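Local coordinates for protein histidine kinase (Caulobacter vibrioides, PDB 6TNE) that probably passes phosphoryl groups along a bacterial phosphorelay, this part being the receiver domain of the hybrid histidine kinase CckA, at residues A[4-9]-A[54-59]; A[11-16]-A[27-32]; A[45-50]-A[70-75]; A[77-82]-A[96-101]. One frame throughout, in Å; residues are numbered along the deposited sequence.

Interaction 1 (A[4-9]-A[54-59]); sequences LFVEDE and VIMPGI
Asp8, just past the end of strand 2-6, meets the loop 54-59 through Met56 and Pro57, while Val6, in the strand itself and buried, takes the end of the methionine. The apolar part is small: Val6 CG1 lies 3.7 Å from Met56 SD and about as far from CE, the two side chains crossing at about a right angle. Met56 CG stands beside its own backbone N (chi1 -63°), and a bend at chi3 (-75°) turns CE back to share CG1 with the sulfur.

The carboxylate of Asp8 packs against carbon. Its OD1 sits 3.6 Å from Met56 CG, and OD2 is 3.3 Å from Pro57 CD, the aspartate and proline side chains crossing at about a right angle. The polar link across the gap runs through water 1, which lies 2.9 Å from Asp8 OD2 and an equal distance from Ile55 O. That water has more acceptors around it than protons to give, so its two bonds may not both be made at once.

Behind Asp8, Glu7 OE2 comes within 3.1 Å of Asp8 OD1, two acceptors side by side, and Asp53 adds a third carboxylate; Lys103 forms a salt bridge with Glu7 OE1. Such a cluster of acids beside a loop carbonyl is consistent with the magnesium-binding phosphoacceptor pocket of CheY-like receivers.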
# COMPACT_ATOMS: atom_id res chain seq x y z
N LEU A 4 -0.12 -0.40 4.98
CA LEU A 4 0.89 0.60 4.64
C LEU A 4 0.54 1.09 3.24
O LEU A 4 0.53 0.30 2.30
CB LEU A 4 2.29 -0.04 4.70
CG LEU A 4 3.45 0.81 4.21
CD1 LEU A 4 3.50 2.17 4.85
CD2 LEU A 4 4.77 0.02 4.44
N PHE A 5 0.24 2.38 3.11
CA PHE A 5 -0.27 2.98 1.87
C PHE A 5 0.76 3.99 1.41
O PHE A 5 0.96 5.03 2.07
CB PHE A 5 -1.63 3.64 2.13
CG PHE A 5 -2.44 3.88 0.89
CD1 PHE A 5 -1.97 4.59 -0.19
CD2 PHE A 5 -3.69 3.30 0.76
CE1 PHE A 5 -2.75 4.76 -1.34
CE2 PHE A 5 -4.49 3.48 -0.38
CZ PHE A 5 -4.01 4.22 -1.44
N VAL A 6 1.41 3.72 0.29
CA VAL A 6 2.53 4.50 -0.23
C VAL A 6 2.07 5.17 -1.52
O VAL A 6 1.76 4.49 -2.50
CB VAL A 6 3.75 3.62 -0.46
CG1 VAL A 6 4.97 4.49 -0.78
CG2 VAL A 6 3.98 2.66 0.71
N GLU A 7 2.02 6.50 -1.52
CA GLU A 7 1.51 7.26 -2.66
C GLU A 7 2.05 8.68 -2.50
O GLU A 7 1.86 9.31 -1.47
CB GLU A 7 -0.02 7.21 -2.66
CG GLU A 7 -0.72 8.20 -3.59
CD GLU A 7 -0.33 8.01 -5.01
OE1 GLU A 7 -0.78 7.04 -5.62
OE2 GLU A 7 0.45 8.81 -5.55
N ASP A 8 2.73 9.17 -3.55
CA ASP A 8 3.33 10.50 -3.49
C ASP A 8 2.31 11.61 -3.64
O ASP A 8 2.58 12.75 -3.22
CB ASP A 8 4.42 10.67 -4.52
CG ASP A 8 3.93 10.46 -5.91
OD1 ASP A 8 3.40 9.38 -6.19
OD2 ASP A 8 4.11 11.37 -6.74
N GLU A 9 1.19 11.37 -4.33
CA GLU A 9 0.20 12.40 -4.55
C GLU A 9 -0.65 12.53 -3.30
O GLU A 9 -1.48 11.66 -3.01
CB GLU A 9 -0.66 12.03 -5.73
CG GLU A 9 -1.46 13.17 -6.30
CD GLU A 9 -1.97 12.84 -7.68
OE1 GLU A 9 -1.38 11.93 -8.32
OE2 GLU A 9 -2.97 13.46 -8.11
N VAL A 54 3.14 2.75 -8.28
CA VAL A 54 4.27 2.18 -9.02
C VAL A 54 5.36 3.21 -9.25
O VAL A 54 6.52 2.99 -8.89
CB VAL A 54 3.78 1.50 -10.32
CG1 VAL A 54 4.98 1.01 -11.15
CG2 VAL A 54 2.85 0.35 -9.95
N ILE A 55 5.01 4.33 -9.87
CA ILE A 55 5.98 5.35 -10.25
C ILE A 55 5.87 6.49 -9.24
O ILE A 55 4.77 7.05 -9.05
CB ILE A 55 5.71 5.88 -11.66
CG1 ILE A 55 5.77 4.73 -12.67
CG2 ILE A 55 6.67 7.01 -11.97
CD1 ILE A 55 7.01 3.82 -12.54
N MET A 56 6.95 6.78 -8.53
CA MET A 56 6.98 7.81 -7.48
C MET A 56 8.35 8.45 -7.50
O MET A 56 9.32 7.77 -7.85
CB MET A 56 6.81 7.18 -6.09
CG MET A 56 5.47 6.49 -5.88
SD MET A 56 5.35 5.81 -4.23
CE MET A 56 6.39 4.35 -4.33
N PRO A 57 8.47 9.72 -7.14
CA PRO A 57 9.83 10.28 -6.95
C PRO A 57 10.59 9.36 -5.98
O PRO A 57 10.05 8.94 -4.94
CB PRO A 57 9.55 11.66 -6.35
CG PRO A 57 8.15 12.05 -6.84
CD PRO A 57 7.39 10.71 -6.89
N GLY A 58 11.85 9.04 -6.33
CA GLY A 58 12.59 8.04 -5.59
C GLY A 58 12.40 6.65 -6.18
O GLY A 58 12.06 6.49 -7.35
N ILE A 59 12.62 5.62 -5.36
CA ILE A 59 12.45 4.25 -5.85
C ILE A 59 11.00 3.96 -6.25
O ILE A 59 10.04 4.44 -5.64
CB ILE A 59 12.96 3.22 -4.84
CG1 ILE A 59 12.13 3.22 -3.53
CG2 ILE A 59 14.46 3.43 -4.63
CD1 ILE A 59 12.57 2.14 -2.56
O HOH W 1 3.75 9.72 -9.10

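Interaction 2 (A[11-16]-A[27-32]); sequences AVRSVA and VLEAAD
Arg13 reaches from helix 10-21 to Glu29 of strand 26-30 within a beta-alpha-beta unit of the receiver fold, where the helix segment 11-16 runs nearly antiparallel to the strand, the axes 9.7 Å apart. Arg13 has the most area buried here, with Glu29 next. CG lies anti to the backbone N (chi1 -173°), and a bend at chi3 places NE by the glutamate. Its NE donates to Glu29 OE1 at 2.8 Å, in a salt bridge whose N-H...O angle is 160°. The oxygen lies close to the guanidinium plane and offers its anti lone pair, the one turned away from OE2, so only OE1 makes this bond; the two flat groups stand 38° apart.

One atom before NE, Arg13 CD rests 3.5 Å from Ala30 O, and beyond NE the NH1 of Arg13 passes 3.8 Å from Ala31 CB where the strand ends. The far end of the guanidinium has other partners: NH1 also forms a salt bridge with Asp10 and a hydrogen bond to the carbonyl of Glu7, which pins the group between the start of the helix and the loop that follows strand 2-6.

Glu29 is divided between two arginines, its OE2 pairing with Arg21 of the same helix. Ser14 OG hydrogen-bonds to Asp10 O and also takes part in a water link: water 2 accepts from Arg13 NH2 at 3.1 Å and donates to Glu29 OE1 at 2.7 Å, while its second proton goes to Ser14 OG, 2.9 Å away.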
# COMPACT_ATOMS: atom_id res chain seq x y z
N ALA A 11 -3.23 14.32 -2.16
CA ALA A 11 -4.69 14.31 -2.13
C ALA A 11 -5.25 12.93 -2.47
O ALA A 11 -6.26 12.51 -1.90
CB ALA A 11 -5.23 15.37 -3.07
N VAL A 12 -4.61 12.19 -3.40
CA VAL A 12 -5.06 10.83 -3.72
C VAL A 12 -4.85 9.91 -2.51
O VAL A 12 -5.75 9.16 -2.09
CB VAL A 12 -4.26 10.32 -4.93
CG1 VAL A 12 -4.48 8.83 -5.17
CG2 VAL A 12 -4.59 11.20 -6.16
N ARG A 13 -3.66 9.98 -1.90
CA ARG A 13 -3.38 9.14 -0.76
C ARG A 13 -4.31 9.45 0.40
O ARG A 13 -4.82 8.54 1.07
CB ARG A 13 -1.93 9.36 -0.33
CG ARG A 13 -1.51 8.39 0.74
CD ARG A 13 -0.11 8.74 1.28
NE ARG A 13 -0.13 10.01 2.00
CZ ARG A 13 0.46 11.13 1.64
NH1 ARG A 13 1.22 11.21 0.53
NH2 ARG A 13 0.28 12.20 2.37
N SER A 14 -4.53 10.75 0.66
CA SER A 14 -5.30 11.13 1.85
C SER A 14 -6.75 10.71 1.71
O SER A 14 -7.35 10.28 2.70
CB SER A 14 -5.25 12.65 2.04
OG SER A 14 -3.95 13.13 2.24
N VAL A 15 -7.34 10.89 0.53
CA VAL A 15 -8.72 10.45 0.33
C VAL A 15 -8.83 8.96 0.61
O VAL A 15 -9.70 8.50 1.37
CB VAL A 15 -9.20 10.80 -1.09
CG1 VAL A 15 -10.50 10.06 -1.44
CG2 VAL A 15 -9.33 12.31 -1.26
N ALA A 16 -7.97 8.16 -0.04
CA ALA A 16 -8.06 6.71 0.10
C ALA A 16 -7.81 6.29 1.54
O ALA A 16 -8.50 5.40 2.07
CB ALA A 16 -7.08 6.03 -0.87
N VAL A 27 -4.31 2.87 8.82
CA VAL A 27 -3.59 3.17 7.59
C VAL A 27 -2.36 3.99 7.94
O VAL A 27 -2.49 5.13 8.41
CB VAL A 27 -4.48 3.89 6.56
CG1 VAL A 27 -3.69 4.10 5.30
CG2 VAL A 27 -5.70 3.06 6.26
N LEU A 28 -1.19 3.41 7.64
CA LEU A 28 0.08 4.10 7.82
C LEU A 28 0.44 4.67 6.46
O LEU A 28 0.65 3.92 5.50
CB LEU A 28 1.14 3.09 8.23
CG LEU A 28 0.87 2.33 9.54
CD1 LEU A 28 2.02 1.41 9.91
CD2 LEU A 28 0.63 3.29 10.68
N GLU A 29 0.54 5.96 6.37
CA GLU A 29 0.77 6.62 5.09
C GLU A 29 2.25 6.91 4.87
O GLU A 29 2.95 7.31 5.82
CB GLU A 29 0.02 7.94 5.05
CG GLU A 29 -1.49 7.77 4.96
CD GLU A 29 -2.20 9.12 5.01
OE1 GLU A 29 -2.04 9.91 4.05
OE2 GLU A 29 -2.90 9.39 6.00
N ALA A 30 2.69 6.78 3.63
CA ALA A 30 4.04 7.17 3.25
C ALA A 30 3.95 7.87 1.90
O ALA A 30 3.13 7.49 1.06
CB ALA A 30 4.94 5.93 3.16
N ALA A 31 4.82 8.86 1.67
CA ALA A 31 4.83 9.57 0.41
C ALA A 31 5.90 9.08 -0.54
O ALA A 31 5.93 9.53 -1.69
CB ALA A 31 5.02 11.07 0.64
N ASP A 32 6.78 8.19 -0.10
CA ASP A 32 7.83 7.70 -0.97
C ASP A 32 8.36 6.39 -0.40
O ASP A 32 8.03 5.99 0.73
CB ASP A 32 8.97 8.68 -1.23
CG ASP A 32 9.61 9.14 -0.00
OD1 ASP A 32 9.94 8.38 0.90
OD2 ASP A 32 9.81 10.34 0.09
O HOH W 2 -2.10 12.61 4.37

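Interaction 3 (A[45-50]-A[70-75]); sequences GTIDLL and GYLGTA
Leu72, in the last turn of helix 61-72, packs against Ile47, in the loop before strand 49-53, and Leu50, within it, in the part of the receiver fold where a beta-alpha-beta unit turns from its helix toward strand 77-81. The apolar contacts come from both of its methyl branches. CG stands beside the backbone N (chi1 -64°), and the fork beyond it splits the work: CD2 lies 3.9 Å from Ile47 CG2, while CD1 lies 3.8 Å from Leu50 CD2. Leu50 meets Leu72 at about a right angle, and Ile47 comes in at a slant. Leu4 and Val6 of strand 2-6 back onto Leu50 in the same buried layer.

Past the helix the chain leaves helical angles at Gly73, where phi is positive, and folds through a type II' turn from Leu72 to Ala75, closed by Ala75 N to Leu72 O at 3.1 Å. The turn sets the methyl of Ala75 against backbone instead of side chain: CB packs 3.5 Å from Ile47 O and 3.8 Å from Asp48 O.

A single hydrogen bond ties the two segments at their surface end, where Tyr71 also leans on helix 33-42. Gly45, itself with positive phi, gives its N-H to Tyr71 O at 3.0 Å; the donor lies nearly along the C=O axis, with a C=O...N angle of 170°.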
# COMPACT_ATOMS: atom_id res chain seq x y z
N GLY A 45 6.35 -7.46 10.47
CA GLY A 45 5.46 -8.55 10.88
C GLY A 45 4.10 -8.14 11.40
O GLY A 45 3.33 -9.02 11.80
N THR A 46 3.76 -6.84 11.41
CA THR A 46 2.46 -6.40 11.86
C THR A 46 1.66 -5.72 10.75
O THR A 46 0.53 -5.31 10.99
CB THR A 46 2.56 -5.42 13.02
OG1 THR A 46 3.04 -4.15 12.52
CG2 THR A 46 3.45 -5.98 14.11
N ILE A 47 2.22 -5.60 9.56
CA ILE A 47 1.50 -5.01 8.43
C ILE A 47 0.75 -6.11 7.69
O ILE A 47 1.31 -7.17 7.40
CB ILE A 47 2.46 -4.27 7.50
CG1 ILE A 47 2.98 -3.06 8.27
CG2 ILE A 47 1.76 -3.85 6.21
CD1 ILE A 47 4.22 -2.49 7.75
N ASP A 48 -0.53 -5.87 7.45
CA ASP A 48 -1.37 -6.85 6.80
C ASP A 48 -1.45 -6.68 5.29
O ASP A 48 -1.86 -7.61 4.61
CB ASP A 48 -2.76 -6.79 7.43
CG ASP A 48 -2.72 -7.13 8.90
OD1 ASP A 48 -2.23 -8.24 9.22
OD2 ASP A 48 -3.13 -6.31 9.74
N LEU A 49 -1.11 -5.51 4.76
CA LEU A 49 -1.24 -5.24 3.34
C LEU A 49 -0.37 -4.04 3.01
O LEU A 49 -0.41 -3.04 3.74
CB LEU A 49 -2.71 -4.89 3.00
CG LEU A 49 -3.03 -4.46 1.56
CD1 LEU A 49 -2.78 -5.54 0.53
CD2 LEU A 49 -4.46 -3.98 1.46
N LEU A 50 0.36 -4.11 1.91
CA LEU A 50 1.03 -2.95 1.34
C LEU A 50 0.25 -2.52 0.10
O LEU A 50 -0.02 -3.36 -0.76
CB LEU A 50 2.45 -3.34 0.88
CG LEU A 50 3.21 -2.29 0.08
CD1 LEU A 50 3.43 -1.03 0.86
CD2 LEU A 50 4.51 -2.85 -0.45
N GLY A 70 10.91 -8.68 3.10
CA GLY A 70 11.26 -9.38 4.34
C GLY A 70 10.53 -8.82 5.57
O GLY A 70 10.02 -9.56 6.41
N TYR A 71 10.43 -7.47 5.67
CA TYR A 71 9.73 -6.88 6.81
C TYR A 71 8.24 -7.14 6.72
O TYR A 71 7.55 -7.23 7.74
CB TYR A 71 9.97 -5.36 6.85
CG TYR A 71 11.41 -4.99 6.90
CD1 TYR A 71 12.29 -5.57 7.84
CD2 TYR A 71 11.88 -4.02 6.04
CE1 TYR A 71 13.63 -5.15 7.90
CE2 TYR A 71 13.22 -3.61 6.08
CZ TYR A 71 14.08 -4.24 6.98
OH TYR A 71 15.39 -3.84 7.01
N LEU A 72 7.72 -7.23 5.47
CA LEU A 72 6.31 -7.48 5.24
C LEU A 72 5.91 -8.94 5.45
O LEU A 72 4.72 -9.22 5.62
CB LEU A 72 5.94 -7.05 3.81
CG LEU A 72 6.10 -5.55 3.58
CD1 LEU A 72 5.95 -5.27 2.08
CD2 LEU A 72 5.02 -4.81 4.35
N GLY A 73 6.85 -9.87 5.43
CA GLY A 73 6.48 -11.26 5.61
C GLY A 73 5.63 -11.69 4.44
O GLY A 73 5.95 -11.40 3.29
N THR A 74 4.54 -12.39 4.72
CA THR A 74 3.64 -12.85 3.67
C THR A 74 2.51 -11.87 3.37
O THR A 74 1.55 -12.24 2.70
CB THR A 74 3.08 -14.21 4.05
OG1 THR A 74 2.32 -14.07 5.26
CG2 THR A 74 4.22 -15.22 4.25
N ALA A 75 2.60 -10.64 3.88
CA ALA A 75 1.52 -9.70 3.61
C ALA A 75 1.31 -9.57 2.10
O ALA A 75 2.28 -9.45 1.35
CB ALA A 75 1.87 -8.33 4.16

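Interaction 4 (A[77-82]-A[96-101]); sequences VMFISG and TGVTFL
Val77, Met78, Phe79 and Ile80 pair in parallel register with Val98, Thr99, Phe100 and Leu101, the strands twisting against each other by 28°. The hydrogen bonds zigzag between them: Val77 N to Gly97 O, Thr99 N to Val77 O, Phe79 N to Thr99 O and Leu101 N to Phe79 O, the last two both 2.8 Å long. At the far end the ladder slackens, since Ser81 N to Leu101 O is a weak bond of 3.5 Å. CA-H...O contacts accompany the ladder, among them Ile80 CA to Leu101 O at 3.2 Å.

On one face Val77, Phe79, Val98 and Phe100 collect. Val98 CG1, anti to its backbone N (chi1 169°), reaches the edge of the Phe79 ring at 3.9 Å from CD2, while Val77 CG1 sits over a face of that ring, toward its rim. Phe100 lies beside Phe79, pointing the same way, with its CD2 4.0 Å from Phe79 CB; it was modelled in two conformers, so its position is less firm.

The other face carries Met78, Ile80, Thr99 and Leu101. Thr99 OG1 lies between its own N and carbonyl carbon (chi1 64°) and approaches Met78 CB at 3.5 Å, and further along Met78 SD touches Leu101 CD2.

Strand 98-102 is the outermost on this side of the sheet, and strand 77-81 lies between it and strand 49-53. Helix 61-72 packs on Val77, Phe79 and Val98, and helix 107-118 on Met78 and Leu101.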
# COMPACT_ATOMS: atom_id res chain seq x y z
N VAL A 77 0.41 -7.57 -1.39
CA VAL A 77 0.86 -6.30 -1.94
C VAL A 77 -0.04 -5.95 -3.11
O VAL A 77 -0.30 -6.82 -3.96
CB VAL A 77 2.34 -6.37 -2.40
CG1 VAL A 77 2.76 -5.06 -3.06
CG2 VAL A 77 3.26 -6.84 -1.26
N MET A 78 -0.50 -4.71 -3.16
CA MET A 78 -1.35 -4.22 -4.23
C MET A 78 -0.70 -2.99 -4.81
O MET A 78 -0.48 -1.99 -4.09
CB MET A 78 -2.69 -3.84 -3.67
CG MET A 78 -3.64 -3.32 -4.68
SD MET A 78 -5.31 -3.08 -4.11
CE MET A 78 -5.15 -2.10 -2.68
N PHE A 79 -0.33 -3.04 -6.08
CA PHE A 79 0.20 -1.89 -6.79
C PHE A 79 -0.92 -1.14 -7.46
O PHE A 79 -1.85 -1.75 -7.99
CB PHE A 79 1.22 -2.34 -7.83
CG PHE A 79 2.50 -2.80 -7.21
CD1 PHE A 79 3.28 -1.90 -6.44
CD2 PHE A 79 2.92 -4.10 -7.33
CE1 PHE A 79 4.46 -2.33 -5.82
CE2 PHE A 79 4.08 -4.53 -6.70
CZ PHE A 79 4.84 -3.65 -5.96
N ILE A 80 -0.80 0.17 -7.49
CA ILE A 80 -1.75 1.05 -8.14
C ILE A 80 -0.99 1.90 -9.15
O ILE A 80 0.15 2.32 -8.89
CB ILE A 80 -2.55 1.90 -7.14
CG1 ILE A 80 -1.69 2.86 -6.31
CG2 ILE A 80 -3.38 0.98 -6.19
CD1 ILE A 80 -2.46 3.74 -5.40
N SER A 81 -1.61 2.19 -10.29
CA SER A 81 -0.95 3.08 -11.25
C SER A 81 -1.94 3.47 -12.31
O SER A 81 -2.86 2.70 -12.64
CB SER A 81 0.24 2.43 -11.98
OG SER A 81 0.91 3.38 -12.82
N GLY A 82 -1.73 4.67 -12.88
CA GLY A 82 -2.45 5.11 -14.06
C GLY A 82 -1.93 4.52 -15.34
O GLY A 82 -2.57 4.70 -16.39
N THR A 96 4.91 -13.66 -4.93
CA THR A 96 3.56 -14.13 -4.64
C THR A 96 2.74 -13.03 -3.95
O THR A 96 3.27 -12.09 -3.36
CB THR A 96 3.65 -15.42 -3.80
OG1 THR A 96 3.86 -15.11 -2.41
CG2 THR A 96 4.83 -16.29 -4.26
N GLY A 97 1.42 -13.19 -4.00
CA GLY A 97 0.55 -12.23 -3.36
C GLY A 97 0.57 -10.83 -3.93
O GLY A 97 0.27 -9.91 -3.17
N VAL A 98 0.89 -10.63 -5.24
CA VAL A 98 1.00 -9.28 -5.86
C VAL A 98 -0.15 -9.03 -6.82
O VAL A 98 -0.42 -9.82 -7.75
CB VAL A 98 2.35 -9.11 -6.57
CG1 VAL A 98 2.35 -7.91 -7.40
CG2 VAL A 98 3.48 -9.02 -5.57
N THR A 99 -0.88 -7.95 -6.58
CA THR A 99 -2.04 -7.58 -7.37
C THR A 99 -1.86 -6.17 -7.92
O THR A 99 -0.94 -5.43 -7.49
CB THR A 99 -3.35 -7.68 -6.56
OG1 THR A 99 -3.32 -6.75 -5.48
CG2 THR A 99 -3.62 -9.08 -6.04
N PHE A 100 -2.78 -5.74 -8.77
CA PHE A 100 -2.68 -4.48 -9.52
C PHE A 100 -4.06 -3.88 -9.71
O PHE A 100 -4.92 -4.52 -10.32
CB PHE A 100 -2.13 -4.73 -10.90
CG PHE A 100 -0.84 -5.41 -10.90
CD1 PHE A 100 -0.77 -6.79 -10.90
CD2 PHE A 100 0.34 -4.67 -10.91
CE1 PHE A 100 0.44 -7.44 -10.90
CE2 PHE A 100 1.55 -5.32 -10.91
CZ PHE A 100 1.60 -6.71 -10.91
N LEU A 101 -4.22 -2.63 -9.28
CA LEU A 101 -5.50 -1.91 -9.38
C LEU A 101 -5.23 -0.63 -10.15
O LEU A 101 -4.34 0.14 -9.78
CB LEU A 101 -6.07 -1.61 -7.98
CG LEU A 101 -7.41 -0.87 -7.78
CD1 LEU A 101 -8.51 -1.80 -8.24
CD2 LEU A 101 -7.66 -0.40 -6.32

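In the fold
From the N terminus, strand 2-6 opens interaction 1, which closes after strand 49-53 at the loop 54-59. Interaction 2 is nested inside that loop, joining helix 10-21 to strand 26-30, the sheet neighbour of strand 2-6. Interaction 3 opens before interaction 1 has closed, so these two cross along the chain; it ends at 70-75, after helix 61-72. Interaction 4 follows in series and closes the connection from strand 77-81 to strand 98-102, in which residues 84-94 are not modelled. All four bear on one five-stranded parallel sheet of order 2-1-3-4-5: interactions 2 and 4 reach its two outermost strands, their centres about 16 Å apart, and interactions 1 and 3 work at its middle.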